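Local structure of beta-galactosidase (Trichoderma reesei, 3OG2) at residues A[498-503]-A[525-530]; A[694-699]-A[804-809]. The protein probably hydrolyses terminal non-reducing beta-D-galactose residues from beta-D-galactosides, as a family 35 glycoside hydrolase. All blocks are in the same frame, centred on the assembly; numbering follows the deposited sequence.

Contact 1. Residues A[498-503]-A[525-530]; sequences KNPFGS and LTVVLQ
The apolar part of this contact centres on Val527, whose CG2 lies 3.7 Å from Phe501 CE2 and 3.8 Å from Pro500 CD. CG2 of Val527 stands beside its own backbone N, anti to the carbonyl carbon, and meets the phenyl ring obliquely. Leu525 CD1 comes to the edge of that ring, near its plane, 4.2 Å from Phe501 CD2. Pro500 CG packs on one face of the Phe501 ring, over its centre and 3.7 Å above its plane. Asn499 and Leu525 lie side by side, pointing the same way; with CG anti to its backbone N (chi1 179°), Asn499 brings that atom 3.7 Å from Leu525 CB. These residues flank the end of an antiparallel pairing within the region assigned to beta-galactosidase domain 2, where the chain leaves strand 492-497 and strand 527-532 begins at Val527, which is hydrogen-bonded through its backbone to Val497. The polar links are few. Asn499 CA makes a CA-H...O contact with Leu525 O at 3.2 Å, and one water accepts from Asn499 N and donates to Thr526 OG1. Asn499 also forms an Asx turn, its OD1 accepting from Phe501 N at 2.9 Å, with the donor 36° out of the carbonyl plane.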
loop_
_atom_site.group_PDB
_atom_site.type_symbol
_atom_site.label_atom_id
_atom_site.label_comp_id
_atom_site.label_asym_id
_atom_site.label_seq_id
_atom_site.Cartn_x
_atom_site.Cartn_y
_atom_site.Cartn_z
ATOM N N LYS A 498 12.075 -26.619 -31.254
ATOM C CA LYS A 498 12.386 -26.819 -32.683
ATOM C C LYS A 498 13.904 -26.997 -32.867
ATOM O O LYS A 498 14.600 -26.413 -32.015
ATOM C CB LYS A 498 11.890 -25.643 -33.527
ATOM C CG LYS A 498 10.375 -25.418 -33.364
ATOM C CD LYS A 498 10.013 -24.375 -34.457
ATOM C CE LYS A 498 8.580 -23.916 -34.315
ATOM N NZ LYS A 498 8.344 -22.588 -34.980
ATOM N N ASN A 499 14.318 -27.752 -33.868
ATOM C CA ASN A 499 15.742 -28.117 -34.046
ATOM C C ASN A 499 16.740 -27.104 -33.496
ATOM O O ASN A 499 16.932 -26.023 -34.040
ATOM C CB ASN A 499 16.009 -28.287 -35.546
ATOM C CG ASN A 499 17.449 -28.648 -35.797
ATOM O OD1 ASN A 499 18.312 -28.854 -34.938
ATOM N ND2 ASN A 499 17.683 -28.747 -37.107
ATOM N N PRO A 500 17.279 -27.441 -32.332
ATOM C CA PRO A 500 18.191 -26.512 -31.655
ATOM C C PRO A 500 19.657 -26.692 -32.008
ATOM O O PRO A 500 20.553 -26.090 -31.371
ATOM C CB PRO A 500 17.958 -26.904 -30.177
ATOM C CG PRO A 500 17.754 -28.395 -30.214
ATOM C CD PRO A 500 16.995 -28.633 -31.513
ATOM N N PHE A 501 19.959 -27.497 -33.004
ATOM C CA PHE A 501 21.342 -27.948 -33.239
ATOM C C PHE A 501 22.026 -27.265 -34.388
ATOM O O PHE A 501 23.158 -27.626 -34.716
ATOM C CB PHE A 501 21.334 -29.472 -33.536
ATOM C CG PHE A 501 20.810 -30.216 -32.324
ATOM C CD1 PHE A 501 21.451 -30.081 -31.077
ATOM C CD2 PHE A 501 19.673 -31.003 -32.481
ATOM C CE1 PHE A 501 20.952 -30.755 -29.940
ATOM C CE2 PHE A 501 19.207 -31.676 -31.365
ATOM C CZ PHE A 501 19.832 -31.553 -30.141
ATOM N N GLY A 502 21.342 -26.312 -35.001
ATOM C CA GLY A 502 21.890 -25.599 -36.144
ATOM C C GLY A 502 21.913 -26.444 -37.404
ATOM O O GLY A 502 20.998 -27.213 -37.682
ATOM N N SER A 503 22.987 -26.302 -38.180
ATOM C CA SER A 503 23.188 -27.174 -39.308
ATOM C C SER A 503 23.720 -28.517 -38.843
ATOM O O SER A 503 24.184 -29.317 -39.665
ATOM C CB SER A 503 24.213 -26.517 -40.249
ATOM O OG SER A 503 25.313 -26.063 -39.451
ATOM N N LEU A 525 14.219 -33.422 -35.821
ATOM C CA LEU A 525 15.116 -32.860 -34.813
ATOM C C LEU A 525 14.381 -31.898 -33.912
ATOM O O LEU A 525 15.037 -31.127 -33.225
ATOM C CB LEU A 525 16.353 -32.165 -35.417
ATOM C CG LEU A 525 17.395 -33.137 -35.992
ATOM C CD1 LEU A 525 18.734 -32.449 -36.271
ATOM C CD2 LEU A 525 17.575 -34.317 -35.043
ATOM N N THR A 526 13.045 -31.980 -33.880
ATOM C CA THR A 526 12.368 -31.403 -32.719
ATOM C C THR A 526 12.646 -32.251 -31.480
ATOM O O THR A 526 12.441 -33.474 -31.473
ATOM C CB THR A 526 10.866 -31.348 -32.952
ATOM O OG1 THR A 526 10.659 -30.436 -34.019
ATOM C CG2 THR A 526 10.146 -30.791 -31.730
ATOM N N VAL A 527 13.109 -31.638 -30.418
ATOM C CA VAL A 527 13.458 -32.354 -29.210
ATOM C C VAL A 527 12.310 -32.230 -28.211
ATOM O O VAL A 527 11.895 -31.107 -27.864
ATOM C CB VAL A 527 14.774 -31.766 -28.648
ATOM C CG1 VAL A 527 15.130 -32.606 -27.410
ATOM C CG2 VAL A 527 15.938 -31.724 -29.641
ATOM N N VAL A 528 11.780 -33.330 -27.745
ATOM C CA VAL A 528 10.689 -33.345 -26.804
ATOM C C VAL A 528 11.191 -33.844 -25.455
ATOM O O VAL A 528 11.832 -34.891 -25.371
ATOM C CB VAL A 528 9.526 -34.226 -27.312
ATOM C CG1 VAL A 528 8.357 -34.153 -26.350
ATOM C CG2 VAL A 528 9.144 -33.821 -28.740
ATOM N N LEU A 529 10.920 -33.022 -24.425
ATOM C CA LEU A 529 11.445 -33.305 -23.094
ATOM C C LEU A 529 10.288 -33.393 -22.129
ATOM O O LEU A 529 9.463 -32.504 -22.120
ATOM C CB LEU A 529 12.387 -32.177 -22.615
ATOM C CG LEU A 529 13.652 -32.008 -23.472
ATOM C CD1 LEU A 529 13.365 -30.990 -24.610
ATOM C CD2 LEU A 529 14.864 -31.531 -22.705
ATOM N N GLN A 530 10.249 -34.445 -21.329
ATOM C CA GLN A 530 9.259 -34.622 -20.292
ATOM C C GLN A 530 9.966 -34.657 -18.936
ATOM O O GLN A 530 11.057 -35.233 -18.810
ATOM C CB GLN A 530 8.513 -35.940 -20.535
ATOM C CG GLN A 530 7.128 -35.947 -19.947
ATOM C CD GLN A 530 6.365 -37.148 -20.475
ATOM O OE1 GLN A 530 6.674 -38.193 -19.947
ATOM N NE2 GLN A 530 5.476 -36.961 -21.405
HETATM O O HOH W 1 12.468 -29.230 -35.614
#

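Contact 2. Residues A[694-699]-A[804-809]; sequences PLKTPV and ILDYAL
Lys696 lays its CB 3.7 Å from Leu805 O and beside the carboxylate of Asp806, at a classic beta bulge in which Leu805 and Asp806 both face Ser731 of the neighbouring strand 726-733. The bulge belongs to strand 803-811, at the border of a three-stranded antiparallel sheet, and the loop 694-699 packs against it. The lysine chain runs extended across the aspartate at about a right angle, but Lys696 NZ remains 5.2 Å from Asp806 OD2, too far for a salt bridge. A water joins Lys696 N to Leu805 O. Next comes Thr697, the buried residue of the loop: its CG2 rests 3.6 Å from Asp806 CA and equally near Tyr807 CD2. Its OG1 lies between the backbone N and the carbonyl carbon (chi1 51°); it donates to Val699 O at 2.6 Å and accepts from a second water, which also donates to Ile804 O. Pro698 then meets Tyr807 tip to tip, beside the tyrosine OH that is hydrogen-bonded to Trp821 NE1. An alanine in place of Tyr807 would probably open a gap beside Thr697 CG2 and Pro698 and leave Trp821 NE1 without that partner. Both Pro698 CD and Pro698 CG lie 3.6 Å from Tyr807 OH.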
loop_
_atom_site.group_PDB
_atom_site.type_symbol
_atom_site.label_atom_id
_atom_site.label_comp_id
_atom_site.label_asym_id
_atom_site.label_seq_id
_atom_site.Cartn_x
_atom_site.Cartn_y
_atom_site.Cartn_z
ATOM N N PRO A 694 -26.717 20.617 8.495
ATOM C CA PRO A 694 -27.221 21.923 8.964
ATOM C C PRO A 694 -27.229 21.965 10.479
ATOM O O PRO A 694 -27.486 20.991 11.195
ATOM C CB PRO A 694 -28.649 21.956 8.414
ATOM C CG PRO A 694 -28.680 20.996 7.281
ATOM C CD PRO A 694 -27.641 19.954 7.528
ATOM N N LEU A 695 -26.953 23.152 11.037
ATOM C CA LEU A 695 -26.811 23.224 12.488
ATOM C C LEU A 695 -28.121 22.918 13.205
ATOM O O LEU A 695 -29.171 23.440 12.822
ATOM C CB LEU A 695 -26.378 24.641 12.901
ATOM C CG LEU A 695 -24.934 24.990 12.543
ATOM C CD1 LEU A 695 -24.620 26.397 13.073
ATOM C CD2 LEU A 695 -23.971 23.942 13.090
ATOM N N LYS A 696 -28.029 22.148 14.256
ATOM C CA LYS A 696 -29.106 21.923 15.210
ATOM C C LYS A 696 -28.927 22.754 16.483
ATOM O O LYS A 696 -29.799 22.870 17.317
ATOM C CB LYS A 696 -29.158 20.441 15.545
ATOM C CG LYS A 696 -29.428 19.601 14.290
ATOM C CD LYS A 696 -29.549 18.120 14.659
ATOM C CE LYS A 696 -30.131 17.294 13.500
ATOM N NZ LYS A 696 -30.259 15.858 13.814
ATOM N N THR A 697 -27.740 23.342 16.650
ATOM C CA THR A 697 -27.338 24.032 17.844
ATOM C C THR A 697 -27.283 25.530 17.562
ATOM O O THR A 697 -27.158 25.922 16.397
ATOM C CB THR A 697 -25.970 23.522 18.319
ATOM O OG1 THR A 697 -25.068 23.574 17.198
ATOM C CG2 THR A 697 -26.041 22.084 18.809
ATOM N N PRO A 698 -27.362 26.359 18.586
ATOM C CA PRO A 698 -27.317 27.819 18.346
ATOM C C PRO A 698 -25.970 28.327 17.851
ATOM O O PRO A 698 -25.923 29.400 17.259
ATOM C CB PRO A 698 -27.651 28.413 19.704
ATOM C CG PRO A 698 -27.690 27.347 20.714
ATOM C CD PRO A 698 -27.565 26.029 20.006
ATOM N N VAL A 699 -24.885 27.611 18.100
ATOM C CA VAL A 699 -23.565 27.921 17.537
ATOM C C VAL A 699 -23.005 26.648 16.960
ATOM O O VAL A 699 -23.392 25.548 17.374
ATOM C CB VAL A 699 -22.558 28.433 18.565
ATOM C CG1 VAL A 699 -23.016 29.821 19.036
ATOM C CG2 VAL A 699 -22.402 27.461 19.761
ATOM N N ILE A 804 -19.736 18.184 18.419
ATOM C CA ILE A 804 -21.057 18.056 19.047
ATOM C C ILE A 804 -22.093 18.417 18.003
ATOM O O ILE A 804 -22.115 19.523 17.489
ATOM C CB ILE A 804 -21.170 18.946 20.296
ATOM C CG1 ILE A 804 -20.145 18.486 21.363
ATOM C CG2 ILE A 804 -22.596 18.965 20.850
ATOM C CD1 ILE A 804 -19.938 19.476 22.485
ATOM N N LEU A 805 -22.949 17.436 17.678
ATOM C CA LEU A 805 -24.014 17.649 16.688
ATOM C C LEU A 805 -25.207 18.325 17.308
ATOM O O LEU A 805 -25.956 19.011 16.587
ATOM C CB LEU A 805 -24.490 16.264 16.171
ATOM C CG LEU A 805 -23.430 15.456 15.456
ATOM C CD1 LEU A 805 -24.041 14.146 14.964
ATOM C CD2 LEU A 805 -22.860 16.258 14.306
ATOM N N ASP A 806 -25.501 18.064 18.576
ATOM C CA ASP A 806 -26.715 18.587 19.181
ATOM C C ASP A 806 -26.551 18.434 20.674
ATOM O O ASP A 806 -25.765 17.602 21.167
ATOM C CB ASP A 806 -27.958 17.781 18.753
ATOM C CG ASP A 806 -29.256 18.533 18.930
ATOM O OD1 ASP A 806 -29.225 19.701 19.377
ATOM O OD2 ASP A 806 -30.305 17.968 18.576
ATOM N N TYR A 807 -27.287 19.212 21.438
ATOM C CA TYR A 807 -27.345 19.070 22.882
ATOM C C TYR A 807 -28.620 19.727 23.394
ATOM O O TYR A 807 -29.212 20.558 22.742
ATOM C CB TYR A 807 -26.127 19.720 23.554
ATOM C CG TYR A 807 -26.037 21.215 23.418
ATOM C CD1 TYR A 807 -26.627 22.099 24.353
ATOM C CD2 TYR A 807 -25.352 21.785 22.351
ATOM C CE1 TYR A 807 -26.564 23.466 24.241
ATOM C CE2 TYR A 807 -25.256 23.163 22.215
ATOM C CZ TYR A 807 -25.865 23.972 23.145
ATOM O OH TYR A 807 -25.739 25.326 23.009
ATOM N N ALA A 808 -28.926 19.388 24.635
ATOM C CA ALA A 808 -30.045 20.060 25.299
ATOM C C ALA A 808 -29.735 19.957 26.795
ATOM O O ALA A 808 -29.419 18.860 27.283
ATOM C CB ALA A 808 -31.382 19.413 25.013
ATOM N N LEU A 809 -29.819 21.046 27.487
ATOM C CA LEU A 809 -29.626 21.044 28.946
ATOM C C LEU A 809 -30.925 21.582 29.533
ATOM O O LEU A 809 -31.337 22.699 29.173
ATOM C CB LEU A 809 -28.455 21.956 29.297
ATOM C CG LEU A 809 -28.149 21.990 30.811
ATOM C CD1 LEU A 809 -27.815 20.619 31.384
ATOM C CD2 LEU A 809 -26.985 22.951 31.058
HETATM O O HOH W 2 -25.462 21.162 14.898
HETATM O O HOH W 3 -22.950 21.967 16.251
#

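Overall arrangement
Following the chain from its N terminus, contact 1 comes first. It closes a short loop of 21 residues, joining the segment just after strand 492-497 to the start of strand 527-532; strands 510-513 and 518-521 lie between. The chain then passes through further beta structure before 694-699 meets strand 803-811, so that contact 2 closes a much longer excursion of 104 residues, with strands but no helix between. The two closures follow in series and neither nest nor cross. They lie on opposite sides of the chain's centre, and the centres of contact 1 and contact 2 are about 83 Å apart. Contact 1 is local to domain 2, whereas contact 2 ties a long loop to an outer strand of a later beta-sheet.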